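Local coordinates for protein alginate lyase, family PL7 (Zobellia galactanivorans, PDB 4BE3) that acts as an exolytic alginate lyase of family PL7, cleaving the brown-algal polysaccharide alginate by beta-elimination, at residues L68-H73 with Q254-G259; G80-T85 with A303-G308; I121-K126 with F187-N192; I16-G21 with V28-D33. All blocks are in the same frame, centred on the assembly; numbering follows the deposited sequence.

Interaction 1 (L68-H73 with Q254-G259); sequences LGQKKH and QYFKLG. With SRT (S,R meso-tartaric acid), chain C.
Gln70 OE1 is gripped by two N-H groups. The backbone N of Phe256 reaches it at 2.9 Å in an almost straight bond (176°), and the indole NE1 of Trp74 is its second donor. The extended Gln70 chain lies beside the Phe256 side chain and points the same way. Amide and ring planes are 24° apart, with Gln70 OE1 3.4 Å from Phe256 CD2. On the backbone, Gln70 N donates to Phe256 O at 2.8 Å. Leu68 and Leu258 form an antiparallel hydrogen-bonded pair, with Leu68 N 2.7 Å from Leu258 O. Gly69 faces Lys257, and a CB on it would crowd Tyr255 CE2 and Lys257 CE. The His73 and Tyr255 rings form an offset stack, centroids 4.6 Å apart and planes at 18°. Tyr255 CD1 lies over the His73 face, toward its rim. Tyr255 OH is hydrogen-bonded to O2 of the bound tartrate at 2.6 Å. Lys257 NZ donates to tartrate O3 and O11 and also forms a salt bridge with Glu67. An alanine in place of Tyr255 would probably leave His73 without its stacking partner and tartrate O2 without this hydrogen bond. The pair lies inside its sheet: strand 14-17 flanks strand 65-70, strand 104-112 flanks strand 254-258, and Phe256 and Leu258 pack on strand 295-306 of the opposing sheet.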
loop_
_atom_site.group_PDB
_atom_site.type_symbol
_atom_site.label_atom_id
_atom_site.label_comp_id
_atom_site.label_asym_id
_atom_site.label_seq_id
_atom_site.Cartn_x
_atom_site.Cartn_y
_atom_site.Cartn_z
ATOM N N LEU A 68 -2.268 -18.458 1.256
ATOM C CA LEU A 68 -2.955 -17.095 1.163
ATOM C C LEU A 68 -2.200 -16.196 0.236
ATOM O O LEU A 68 -0.927 -16.275 0.201
ATOM C CB LEU A 68 -2.872 -16.514 2.547
ATOM C CG LEU A 68 -3.451 -17.325 3.648
ATOM C CD1 LEU A 68 -3.342 -16.433 4.926
ATOM C CD2 LEU A 68 -4.974 -17.575 3.399
ATOM N N GLY A 69 -2.851 -15.228 -0.434
ATOM C CA GLY A 69 -2.136 -14.192 -1.170
ATOM C C GLY A 69 -2.742 -12.870 -0.656
ATOM O O GLY A 69 -4.008 -12.757 -0.492
ATOM N N GLN A 70 -1.861 -11.936 -0.412
ATOM C CA GLN A 70 -2.364 -10.630 0.127
ATOM C C GLN A 70 -3.096 -9.879 -1.013
ATOM O O GLN A 70 -2.586 -9.697 -2.150
ATOM C CB GLN A 70 -1.125 -9.833 0.598
ATOM C CG GLN A 70 -1.454 -8.425 1.028
ATOM C CD GLN A 70 -0.158 -7.723 1.400
ATOM O OE1 GLN A 70 0.930 -8.011 0.769
ATOM N NE2 GLN A 70 -0.217 -6.686 2.279
ATOM N N LYS A 71 -4.300 -9.318 -0.667
ATOM C CA LYS A 71 -5.112 -8.658 -1.740
ATOM C C LYS A 71 -4.542 -7.307 -2.146
ATOM O O LYS A 71 -4.568 -6.963 -3.325
ATOM C CB LYS A 71 -6.486 -8.415 -1.098
ATOM C CG LYS A 71 -7.283 -9.692 -0.966
ATOM C CD LYS A 71 -8.655 -9.344 -0.327
ATOM C CE LYS A 71 -9.437 -10.642 -0.221
ATOM N NZ LYS A 71 -10.800 -10.352 0.409
ATOM N N LYS A 72 -4.045 -6.534 -1.178
ATOM C CA LYS A 72 -3.563 -5.178 -1.510
ATOM C C LYS A 72 -2.075 -5.210 -1.892
ATOM O O LYS A 72 -1.289 -5.632 -1.055
ATOM C CB LYS A 72 -3.722 -4.318 -0.273
ATOM C CG LYS A 72 -3.650 -2.745 -0.693
ATOM C CD LYS A 72 -4.161 -1.901 0.477
ATOM C CE LYS A 72 -4.495 -0.463 0.051
ATOM N NZ LYS A 72 -3.089 0.056 -0.103
ATOM N N HIS A 73 -1.725 -4.801 -3.095
ATOM C CA HIS A 73 -0.371 -5.008 -3.571
ATOM C C HIS A 73 0.467 -3.786 -3.224
ATOM O O HIS A 73 -0.121 -2.718 -2.826
ATOM C CB HIS A 73 -0.447 -5.230 -5.035
ATOM C CG HIS A 73 -1.231 -6.440 -5.413
ATOM N ND1 HIS A 73 -1.587 -6.700 -6.725
ATOM C CD2 HIS A 73 -1.756 -7.459 -4.660
ATOM C CE1 HIS A 73 -2.272 -7.867 -6.781
ATOM N NE2 HIS A 73 -2.349 -8.352 -5.530
ATOM N N GLN A 254 4.094 -5.985 -6.065
ATOM C CA GLN A 254 4.134 -7.334 -5.401
ATOM C C GLN A 254 3.291 -7.454 -4.216
ATOM O O GLN A 254 2.524 -6.496 -3.894
ATOM C CB GLN A 254 5.448 -7.581 -4.950
ATOM C CG GLN A 254 6.054 -6.596 -4.140
ATOM C CD GLN A 254 7.460 -6.711 -4.738
ATOM O OE1 GLN A 254 7.733 -7.029 -6.050
ATOM N NE2 GLN A 254 8.363 -6.684 -3.801
ATOM N N TYR A 255 3.236 -8.672 -3.641
ATOM C CA TYR A 255 2.400 -8.863 -2.515
ATOM C C TYR A 255 2.885 -10.046 -1.692
ATOM O O TYR A 255 3.681 -10.870 -2.225
ATOM C CB TYR A 255 0.925 -9.091 -2.913
ATOM C CG TYR A 255 0.719 -10.225 -3.899
ATOM C CD1 TYR A 255 0.746 -9.968 -5.267
ATOM C CD2 TYR A 255 0.421 -11.548 -3.458
ATOM C CE1 TYR A 255 0.475 -10.993 -6.188
ATOM C CE2 TYR A 255 0.175 -12.569 -4.359
ATOM C CZ TYR A 255 0.224 -12.291 -5.725
ATOM O OH TYR A 255 -0.016 -13.271 -6.658
ATOM N N PHE A 256 2.500 -10.093 -0.447
ATOM C CA PHE A 256 2.920 -11.258 0.393
ATOM C C PHE A 256 2.109 -12.449 0.148
ATOM O O PHE A 256 0.922 -12.383 -0.265
ATOM C CB PHE A 256 2.770 -10.955 1.907
ATOM C CG PHE A 256 3.787 -9.945 2.400
ATOM C CD1 PHE A 256 5.099 -10.284 2.377
ATOM C CD2 PHE A 256 3.424 -8.662 2.920
ATOM C CE1 PHE A 256 6.113 -9.427 2.886
ATOM C CE2 PHE A 256 4.394 -7.788 3.520
ATOM C CZ PHE A 256 5.774 -8.146 3.418
ATOM N N LYS A 257 2.686 -13.656 0.418
ATOM C CA LYS A 257 1.915 -14.901 0.471
ATOM C C LYS A 257 2.380 -15.723 1.668
ATOM O O LYS A 257 3.528 -15.559 2.138
ATOM C CB LYS A 257 2.209 -15.769 -0.800
ATOM C CG LYS A 257 1.910 -14.952 -2.089
ATOM C CD LYS A 257 1.800 -15.912 -3.333
ATOM C CE LYS A 257 0.392 -16.527 -3.146
ATOM N NZ LYS A 257 0.166 -17.767 -3.933
ATOM N N LEU A 258 1.501 -16.555 2.156
ATOM C CA LEU A 258 1.803 -17.283 3.416
ATOM C C LEU A 258 0.989 -18.525 3.351
ATOM O O LEU A 258 -0.273 -18.479 3.029
ATOM C CB LEU A 258 1.314 -16.383 4.577
ATOM C CG LEU A 258 1.465 -17.019 5.969
ATOM C CD1 LEU A 258 1.757 -15.852 7.017
ATOM C CD2 LEU A 258 0.222 -17.759 6.459
ATOM N N GLY A 259 1.566 -19.673 3.834
ATOM C CA GLY A 259 0.774 -20.915 3.965
ATOM C C GLY A 259 1.712 -22.125 3.693
ATOM O O GLY A 259 2.827 -22.144 4.278
HETATM O O1 SRT C . 1.746 -17.558 -8.479
HETATM O O11 SRT C . 1.896 -16.966 -6.256
HETATM C C1 SRT C . 1.335 -17.168 -7.351
HETATM C C2 SRT C . -0.111 -16.973 -7.046
HETATM O O2 SRT C . -0.512 -15.778 -6.340
HETATM C C3 SRT C . -1.089 -17.946 -7.653
HETATM O O3 SRT C . -0.896 -18.801 -6.608
HETATM C C4 SRT C . -2.466 -17.517 -7.897
HETATM O O4 SRT C . -3.392 -17.885 -7.183
HETATM O O41 SRT C . -2.696 -16.649 -8.737
#

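Interaction 2 (G80-T85 with A303-G308)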
loop_
_atom_site.group_PDB
_atom_site.type_symbol
_atom_site.label_atom_id
_atom_site.label_comp_id
_atom_site.label_asym_id
_atom_site.label_seq_id
_atom_site.Cartn_x
_atom_site.Cartn_y
_atom_site.Cartn_z
ATOM N N GLY A 80 6.142 -2.965 3.206
ATOM C CA GLY A 80 5.118 -3.793 3.779
ATOM C C GLY A 80 5.841 -4.734 4.769
ATOM O O GLY A 80 7.065 -4.934 4.627
ATOM N N LYS A 81 5.101 -5.268 5.685
ATOM C CA LYS A 81 5.706 -6.199 6.708
ATOM C C LYS A 81 4.798 -7.313 6.917
ATOM O O LYS A 81 3.524 -7.182 7.043
ATOM C CB LYS A 81 5.888 -5.396 8.013
ATOM C CG LYS A 81 6.568 -6.254 9.089
ATOM C CD LYS A 81 6.576 -5.541 10.468
ATOM C CE LYS A 81 7.445 -4.305 10.393
ATOM N NZ LYS A 81 7.443 -3.626 11.751
ATOM N N LEU A 82 5.381 -8.546 6.992
ATOM C CA LEU A 82 4.616 -9.698 7.270
ATOM C C LEU A 82 5.288 -10.388 8.486
ATOM O O LEU A 82 6.517 -10.585 8.479
ATOM C CB LEU A 82 4.669 -10.694 6.082
ATOM C CG LEU A 82 4.111 -12.081 6.370
ATOM C CD1 LEU A 82 2.527 -12.015 6.615
ATOM C CD2 LEU A 82 4.333 -12.933 5.055
ATOM N N ASN A 83 4.523 -10.718 9.526
ATOM C CA ASN A 83 5.020 -11.501 10.655
ATOM C C ASN A 83 4.290 -12.792 10.751
ATOM O O ASN A 83 3.033 -12.817 10.733
ATOM C CB ASN A 83 4.692 -10.709 11.989
ATOM C CG ASN A 83 5.722 -9.612 12.258
ATOM O OD1 ASN A 83 6.806 -9.905 12.825
ATOM N ND2 ASN A 83 5.544 -8.502 11.724
ATOM N N ALA A 84 5.021 -13.929 10.915
ATOM C CA ALA A 84 4.386 -15.150 11.096
ATOM C C ALA A 84 5.023 -15.993 12.214
ATOM O O ALA A 84 6.190 -15.895 12.466
ATOM C CB ALA A 84 4.445 -15.999 9.808
ATOM N N THR A 85 4.234 -16.777 12.923
ATOM C CA THR A 85 4.793 -17.780 13.858
ATOM C C THR A 85 4.152 -19.060 13.472
ATOM O O THR A 85 2.901 -19.157 13.357
ATOM C CB THR A 85 4.425 -17.411 15.326
ATOM O OG1 THR A 85 5.131 -16.169 15.632
ATOM C CG2 THR A 85 4.917 -18.453 16.231
ATOM N N ALA A 303 -0.304 -14.622 11.944
ATOM C CA ALA A 303 0.035 -14.161 10.556
ATOM C C ALA A 303 -0.477 -12.704 10.591
ATOM O O ALA A 303 -1.721 -12.470 10.635
ATOM C CB ALA A 303 -0.712 -14.973 9.536
ATOM N N THR A 304 0.416 -11.736 10.551
ATOM C CA THR A 304 0.018 -10.310 10.631
ATOM C C THR A 304 0.631 -9.562 9.504
ATOM O O THR A 304 1.875 -9.606 9.381
ATOM C CB THR A 304 0.565 -9.759 11.983
ATOM O OG1 THR A 304 -0.104 -10.591 12.958
ATOM C CG2 THR A 304 0.131 -8.285 12.288
ATOM N N LEU A 305 -0.158 -8.697 8.855
ATOM C CA LEU A 305 0.351 -7.749 7.853
ATOM C C LEU A 305 0.473 -6.397 8.460
ATOM O O LEU A 305 -0.438 -6.004 9.238
ATOM C CB LEU A 305 -0.623 -7.721 6.652
ATOM C CG LEU A 305 -0.757 -9.077 5.953
ATOM C CD1 LEU A 305 -1.985 -9.171 5.062
ATOM C CD2 LEU A 305 0.568 -9.162 4.983
ATOM N N GLY A 306 1.492 -5.640 8.127
ATOM C CA GLY A 306 1.542 -4.177 8.572
ATOM C C GLY A 306 2.451 -3.407 7.619
ATOM O O GLY A 306 2.795 -3.857 6.500
ATOM N N SER A 307 2.734 -2.172 8.030
ATOM C CA SER A 307 3.478 -1.357 7.159
ATOM C C SER A 307 4.988 -1.687 7.458
ATOM O O SER A 307 5.382 -2.044 8.538
ATOM C CB SER A 307 2.880 0.105 7.307
ATOM O OG SER A 307 3.428 0.365 8.451
ATOM N N GLY A 308 5.801 -1.485 6.420
ATOM C CA GLY A 308 7.250 -1.515 6.551
ATOM C C GLY A 308 7.717 -0.485 7.613
ATOM O O GLY A 308 7.071 0.617 7.790
HETATM O O HOH W 1 4.732 -2.336 11.117
#
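Lys81 to Ala84 and Ala303 to Gly306 pair as antiparallel neighbours in the seven-stranded sheet of the beta-sandwich. Two hydrogen-bonded pairs hold them, Lys81 with Gly306 and Asn83 with Thr304. In the second, Asn83 N donates to Thr304 O at 2.9 Å and Thr304 N donates to Asn83 O at 2.8 Å. The first is more tilted: Lys81 N lies above the carbonyl plane of Gly306 O, 48° out of it, at the end of strand 295-306. Between these pairs, the side chains of Leu82 and Leu305 cross obliquely on the buried face. Leu82 CD1 touches Leu305 CD2 at 3.8 Å and also lies 3.7 Å from Thr304 O. Both leucines pack on Phe256 of the other sheet. Lys81, Asn83 and Thr304 are on the opposite, partly exposed face. The Lys81 chain bends at its third torsion (chi3 -66°), which brings CE to 3.6 Å from Ser307 O. A water then joins the two segments: it accepts from Lys81 NZ at 3.1 Å and donates to Ser307 O at 2.7 Å. Lys81 NZ has a further partner in Ser309 OG, so the lysine tip is tied to the chain just past the strand. Thr304 OG1 is bonded to Glu302. One apolar face turned inward and one polar face turned outward is the pattern of a sandwich sheet, here in the beta-jelly roll of the PL7 lyases.

Interaction 3 (I121-K126 with F187-N192); sequences IKIFYK and FSYEIN
Ile123 reaches from its strand toward Tyr189. Its CB points toward the other segment, and CG1 stands anti to the carbonyl carbon. The chain runs on extended (chi2 172°), which carries CD1 over the tyrosine ring. This methyl makes the contact. It sits over one face of the Tyr189 ring, 3.6 Å from the ring centroid and 17° off the ring normal, in a CH-pi contact. It is shifted toward the rim, with Tyr189 CG also at 3.6 Å. The same methyl also meets Ile191 CD1 at 3.9 Å, so one carbon touches both an aromatic face and an aliphatic tip. Ile121 and Ile191 approach tip to tip, with Ile121 CG2 4.1 Å from Ile191 CD1. At the other end the contact is looser: Tyr125 CD2 is 4.4 Å from Phe187 CE1. The two tyrosine hydroxyls find their partners outside the segments. Tyr189 OH is bonded to Val107 O, and Tyr125 OH to Ile181 O. These bonds satisfy the hydroxyls of two buried tyrosines. No hydrogen bond crosses between the segments. The strand axes are 10.3 Å apart and run nearly antiparallel (173°), a spacing bridged by side chains alone. Ile121 also packs on Met198 and Leu200, and Tyr189 on Ala84. Strands from two sheets meeting face to face through isoleucine and aromatic side chains form the hydrophobic core of a beta-sandwich, as in the jelly-roll fold of this family.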
loop_
_atom_site.group_PDB
_atom_site.type_symbol
_atom_site.label_atom_id
_atom_site.label_comp_id
_atom_site.label_asym_id
_atom_site.label_seq_id
_atom_site.Cartn_x
_atom_site.Cartn_y
_atom_site.Cartn_z
ATOM N N ILE A 121 11.393 -13.036 -2.445
ATOM C CA ILE A 121 11.800 -13.992 -1.339
ATOM C C ILE A 121 10.853 -15.108 -1.257
ATOM O O ILE A 121 9.619 -14.978 -1.419
ATOM C CB ILE A 121 11.883 -13.301 0.056
ATOM C CG1 ILE A 121 12.218 -14.362 1.109
ATOM C CG2 ILE A 121 10.552 -12.587 0.472
ATOM C CD1 ILE A 121 12.604 -13.792 2.487
ATOM N N LYS A 122 11.440 -16.344 -0.990
ATOM C CA LYS A 122 10.592 -17.474 -0.667
ATOM C C LYS A 122 11.337 -18.080 0.590
ATOM O O LYS A 122 12.599 -18.238 0.541
ATOM C CB LYS A 122 10.616 -18.579 -1.743
ATOM C CG LYS A 122 9.736 -18.105 -2.925
ATOM C CD LYS A 122 9.548 -19.306 -3.945
ATOM C CE LYS A 122 10.896 -19.666 -4.627
ATOM N NZ LYS A 122 11.649 -18.625 -5.424
ATOM N N ILE A 123 10.612 -18.274 1.657
ATOM C CA ILE A 123 11.231 -18.898 2.896
ATOM C C ILE A 123 10.791 -20.367 2.820
ATOM O O ILE A 123 9.598 -20.728 2.765
ATOM C CB ILE A 123 10.666 -18.236 4.157
ATOM C CG1 ILE A 123 11.049 -16.719 4.118
ATOM C CG2 ILE A 123 11.155 -18.934 5.399
ATOM C CD1 ILE A 123 10.287 -15.967 5.326
ATOM N N PHE A 124 11.832 -21.242 2.973
ATOM C CA PHE A 124 11.593 -22.707 2.888
ATOM C C PHE A 124 11.862 -23.372 4.231
ATOM O O PHE A 124 12.763 -22.932 4.976
ATOM C CB PHE A 124 12.706 -23.282 1.966
ATOM C CG PHE A 124 12.543 -22.987 0.501
ATOM C CD1 PHE A 124 12.816 -21.701 -0.062
ATOM C CD2 PHE A 124 12.191 -24.099 -0.356
ATOM C CE1 PHE A 124 12.718 -21.477 -1.445
ATOM C CE2 PHE A 124 12.171 -23.843 -1.739
ATOM C CZ PHE A 124 12.379 -22.599 -2.279
ATOM N N TYR A 125 11.210 -24.527 4.403
ATOM C CA TYR A 125 11.609 -25.469 5.480
ATOM C C TYR A 125 11.819 -26.767 4.638
ATOM O O TYR A 125 10.949 -27.161 3.859
ATOM C CB TYR A 125 10.459 -25.639 6.500
ATOM C CG TYR A 125 10.777 -26.811 7.434
ATOM C CD1 TYR A 125 10.483 -28.145 7.087
ATOM C CD2 TYR A 125 11.418 -26.552 8.644
ATOM C CE1 TYR A 125 10.799 -29.161 7.974
ATOM C CE2 TYR A 125 11.691 -27.564 9.592
ATOM C CZ TYR A 125 11.415 -28.854 9.178
ATOM O OH TYR A 125 11.791 -29.890 10.057
ATOM N N LYS A 126 13.012 -27.402 4.821
ATOM C CA LYS A 126 13.305 -28.646 4.078
ATOM C C LYS A 126 13.832 -29.709 5.090
ATOM O O LYS A 126 14.696 -29.380 5.955
ATOM C CB LYS A 126 14.366 -28.284 3.088
ATOM C CG LYS A 126 14.858 -29.602 2.294
ATOM C CD LYS A 126 15.828 -29.094 1.214
ATOM C CE LYS A 126 16.529 -30.372 0.591
ATOM N NZ LYS A 126 17.504 -29.900 -0.489
ATOM N N PHE A 187 8.728 -21.672 15.023
ATOM C CA PHE A 187 9.679 -20.590 14.746
ATOM C C PHE A 187 8.873 -19.411 14.136
ATOM O O PHE A 187 7.682 -19.600 13.781
ATOM C CB PHE A 187 10.824 -21.052 13.763
ATOM C CG PHE A 187 10.346 -21.547 12.419
ATOM C CD1 PHE A 187 9.904 -22.861 12.309
ATOM C CD2 PHE A 187 10.358 -20.677 11.320
ATOM C CE1 PHE A 187 9.510 -23.363 11.033
ATOM C CE2 PHE A 187 9.976 -21.171 10.025
ATOM C CZ PHE A 187 9.579 -22.517 9.889
ATOM N N SER A 188 9.521 -18.248 14.135
ATOM C CA SER A 188 8.893 -17.021 13.619
ATOM C C SER A 188 9.740 -16.470 12.491
ATOM O O SER A 188 10.955 -16.575 12.552
ATOM C CB SER A 188 8.891 -16.007 14.800
ATOM O OG SER A 188 7.962 -16.614 15.764
ATOM N N TYR A 189 9.131 -15.726 11.549
ATOM C CA TYR A 189 9.844 -14.941 10.615
ATOM C C TYR A 189 9.130 -13.569 10.556
ATOM O O TYR A 189 7.902 -13.431 10.873
ATOM C CB TYR A 189 9.947 -15.606 9.225
ATOM C CG TYR A 189 8.675 -15.847 8.524
ATOM C CD1 TYR A 189 8.016 -14.731 7.852
ATOM C CD2 TYR A 189 8.210 -17.124 8.290
ATOM C CE1 TYR A 189 6.829 -14.923 7.078
ATOM C CE2 TYR A 189 6.990 -17.358 7.511
ATOM C CZ TYR A 189 6.324 -16.209 6.928
ATOM O OH TYR A 189 5.213 -16.511 6.152
ATOM N N GLU A 190 9.917 -12.614 10.180
ATOM C CA GLU A 190 9.367 -11.307 9.768
ATOM C C GLU A 190 10.013 -10.889 8.514
ATOM O O GLU A 190 11.284 -10.919 8.414
ATOM C CB GLU A 190 9.729 -10.283 10.884
ATOM C CG GLU A 190 9.211 -8.832 10.536
ATOM C CD GLU A 190 9.558 -7.852 11.651
ATOM O OE1 GLU A 190 8.936 -7.840 12.702
ATOM O OE2 GLU A 190 10.625 -7.172 11.516
ATOM N N ILE A 191 9.200 -10.463 7.526
ATOM C CA ILE A 191 9.753 -9.894 6.316
ATOM C C ILE A 191 9.293 -8.378 6.384
ATOM O O ILE A 191 8.092 -8.137 6.288
ATOM C CB ILE A 191 9.117 -10.455 5.085
ATOM C CG1 ILE A 191 9.325 -12.045 5.117
ATOM C CG2 ILE A 191 9.744 -9.775 3.758
ATOM C CD1 ILE A 191 8.504 -12.728 3.969
ATOM N N ASN A 192 10.272 -7.505 6.588
ATOM C CA ASN A 192 9.969 -6.032 6.732
ATOM C C ASN A 192 10.579 -5.281 5.596
ATOM O O ASN A 192 11.837 -5.121 5.518
ATOM C CB ASN A 192 10.583 -5.646 8.099
ATOM C CG ASN A 192 10.510 -4.117 8.303
ATOM O OD1 ASN A 192 9.627 -3.500 7.685
ATOM N ND2 ASN A 192 11.438 -3.518 9.045
#

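Interaction 4 (I16-G21 with V28-D33); sequences ILLGDG and VNYAKD
Asp20 and Lys32 meet tip to tip in a salt bridge. Lys32 NZ donates to Asp20 OD2 at 2.9 Å, on the syn lone pair, the side of the other carboxylate oxygen. The Lys32 chain bends at its second, third and fourth torsions to reach it. Asp20 CG stands between its own backbone N and carbonyl carbon (chi1 72°), which puts it 4.0 Å from Lys32 NZ. Asp20 OD1 is bonded to Thr22 OG1, so both oxygens have a partner. Leu18 lies across the bent lysine chain. Its CD1 presses on Lys32 CE at 3.5 Å, tighter than usual for two carbons, and is 3.9 Å from Lys32 CB. That same methyl meets Tyr30 OH at 3.6 Å, the leucine and tyrosine reaching toward each other tip to tip. Ile16 adds a looser touch, with its CG2 4.4 Å from Tyr30 CE2. An alanine in place of Asp20 would probably leave the Lys32 ammonium without its charged mate and set the lysine end free to turn. The carboxylate is carried by a type I turn from Leu18 to Gly21, closed by Gly21 N to Leu18 O at 2.9 Å. Gly21 ends the turn with a positive phi (89°), a conformation that glycine adopts easily. The contact thus ties the turn after strand 14-17 to the loop that leads into strand 36-41. Phe36 of that strand packs on Ile16, Leu18 and Tyr30, while Leu17 touches the bound tartrate and Arg65 of strand 65-70.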
loop_
_atom_site.group_PDB
_atom_site.type_symbol
_atom_site.label_atom_id
_atom_site.label_comp_id
_atom_site.label_asym_id
_atom_site.label_seq_id
_atom_site.Cartn_x
_atom_site.Cartn_y
_atom_site.Cartn_z
ATOM N N ILE A 16 -7.276 -16.986 -1.030
ATOM C CA ILE A 16 -6.536 -18.277 -0.931
ATOM C C ILE A 16 -6.617 -19.033 -2.247
ATOM O O ILE A 16 -7.623 -18.878 -3.017
ATOM C CB ILE A 16 -7.066 -19.122 0.313
ATOM C CG1 ILE A 16 -6.034 -20.234 0.789
ATOM C CG2 ILE A 16 -8.381 -19.836 -0.037
ATOM C CD1 ILE A 16 -6.320 -20.816 2.139
ATOM N N LEU A 17 -5.576 -19.875 -2.494
ATOM C CA LEU A 17 -5.719 -20.953 -3.499
ATOM C C LEU A 17 -5.510 -22.238 -2.651
ATOM O O LEU A 17 -4.482 -22.318 -1.893
ATOM C CB LEU A 17 -4.636 -20.787 -4.574
ATOM C CG LEU A 17 -4.447 -22.052 -5.478
ATOM C CD1 LEU A 17 -5.856 -22.320 -6.157
ATOM C CD2 LEU A 17 -3.390 -21.613 -6.450
ATOM N N LEU A 18 -6.337 -23.282 -2.797
ATOM C CA LEU A 18 -6.150 -24.572 -2.105
ATOM C C LEU A 18 -5.486 -25.568 -2.988
ATOM O O LEU A 18 -5.473 -25.382 -4.252
ATOM C CB LEU A 18 -7.531 -25.159 -1.728
ATOM C CG LEU A 18 -8.444 -24.165 -0.938
ATOM C CD1 LEU A 18 -9.735 -24.993 -0.649
ATOM C CD2 LEU A 18 -7.860 -23.658 0.407
ATOM N N GLY A 19 -5.059 -26.671 -2.375
ATOM C CA GLY A 19 -4.310 -27.741 -3.094
ATOM C C GLY A 19 -5.196 -28.403 -4.153
ATOM O O GLY A 19 -4.659 -29.021 -5.068
ATOM N N ASP A 20 -6.523 -28.325 -3.999
ATOM C CA ASP A 20 -7.359 -28.862 -5.034
ATOM C C ASP A 20 -7.806 -27.861 -6.138
ATOM O O ASP A 20 -8.704 -28.223 -6.937
ATOM C CB ASP A 20 -8.570 -29.482 -4.416
ATOM C CG ASP A 20 -9.525 -28.433 -3.872
ATOM O OD1 ASP A 20 -9.227 -27.168 -3.883
ATOM O OD2 ASP A 20 -10.664 -28.851 -3.451
ATOM N N GLY A 21 -7.204 -26.682 -6.179
ATOM C CA GLY A 21 -7.329 -25.664 -7.235
ATOM C C GLY A 21 -8.513 -24.719 -6.908
ATOM O O GLY A 21 -8.773 -23.775 -7.665
ATOM N N VAL A 28 -13.421 -14.853 5.311
ATOM C CA VAL A 28 -14.094 -14.860 6.618
ATOM C C VAL A 28 -15.079 -16.014 6.733
ATOM O O VAL A 28 -15.978 -16.229 5.749
ATOM C CB VAL A 28 -14.773 -13.483 6.917
ATOM C CG1 VAL A 28 -15.621 -13.597 8.194
ATOM C CG2 VAL A 28 -13.691 -12.408 7.187
ATOM N N ASN A 29 -15.016 -16.761 7.865
ATOM C CA ASN A 29 -15.823 -17.975 8.023
ATOM C C ASN A 29 -15.731 -18.915 6.847
ATOM O O ASN A 29 -16.769 -19.353 6.292
ATOM C CB ASN A 29 -17.276 -17.610 8.295
ATOM C CG ASN A 29 -17.393 -16.805 9.572
ATOM O OD1 ASN A 29 -16.594 -17.052 10.515
ATOM N ND2 ASN A 29 -18.326 -15.803 9.628
ATOM N N TYR A 30 -14.486 -19.261 6.452
ATOM C CA TYR A 30 -14.294 -20.213 5.349
ATOM C C TYR A 30 -13.336 -21.240 5.762
ATOM O O TYR A 30 -12.298 -20.865 6.334
ATOM C CB TYR A 30 -13.774 -19.469 4.175
ATOM C CG TYR A 30 -13.483 -20.440 3.019
ATOM C CD1 TYR A 30 -14.499 -20.936 2.257
ATOM C CD2 TYR A 30 -12.146 -20.887 2.778
ATOM C CE1 TYR A 30 -14.278 -21.845 1.186
ATOM C CE2 TYR A 30 -11.904 -21.718 1.704
ATOM C CZ TYR A 30 -12.967 -22.203 0.931
ATOM O OH TYR A 30 -12.710 -23.078 -0.087
ATOM N N ALA A 31 -13.646 -22.517 5.516
ATOM C CA ALA A 31 -12.627 -23.574 5.766
ATOM C C ALA A 31 -12.899 -24.618 4.724
ATOM O O ALA A 31 -14.007 -24.648 4.111
ATOM C CB ALA A 31 -12.742 -24.181 7.195
ATOM N N LYS A 32 -11.918 -25.515 4.504
ATOM C CA LYS A 32 -12.235 -26.647 3.716
ATOM C C LYS A 32 -11.400 -27.757 4.285
ATOM O O LYS A 32 -10.135 -27.660 4.422
ATOM C CB LYS A 32 -11.893 -26.387 2.250
ATOM C CG LYS A 32 -12.113 -27.742 1.552
ATOM C CD LYS A 32 -13.034 -27.685 0.382
ATOM C CE LYS A 32 -12.291 -27.371 -0.897
ATOM N NZ LYS A 32 -13.000 -28.242 -1.883
ATOM N N ASP A 33 -12.076 -28.836 4.691
ATOM C CA ASP A 33 -11.447 -29.987 5.282
ATOM C C ASP A 33 -10.276 -30.484 4.387
ATOM O O ASP A 33 -10.362 -30.463 3.114
ATOM C CB ASP A 33 -12.427 -31.189 5.279
ATOM C CG ASP A 33 -13.564 -31.021 6.298
ATOM O OD1 ASP A 33 -13.562 -30.142 7.123
ATOM O OD2 ASP A 33 -14.427 -31.899 6.266
#

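Overall arrangement
Interaction 1 touches each of the other three. Its Tyr255 and Lys257 grip the tartrate, and Leu17 of interaction 4 lines the same pocket. Leu68 CD2 touches Ile16 CD1 at 3.7 Å, since strands 65-70 and 14-17 are neighbours. Behind the pocket, Phe256 CD2 packs on Leu305 CD2 of interaction 2 at 3.6 Å, which joins the two sheets. Interaction 3 bridges the same two sheets further along, and Leu258 CD1 meets Tyr189 OH at 3.6 Å. Interactions 2 and 3 share a sheet, where Leu82 N probably bonds to Ile191 O at 2.8 Å. Interaction 4 is remote from interaction 3, their centres about 22 Å apart.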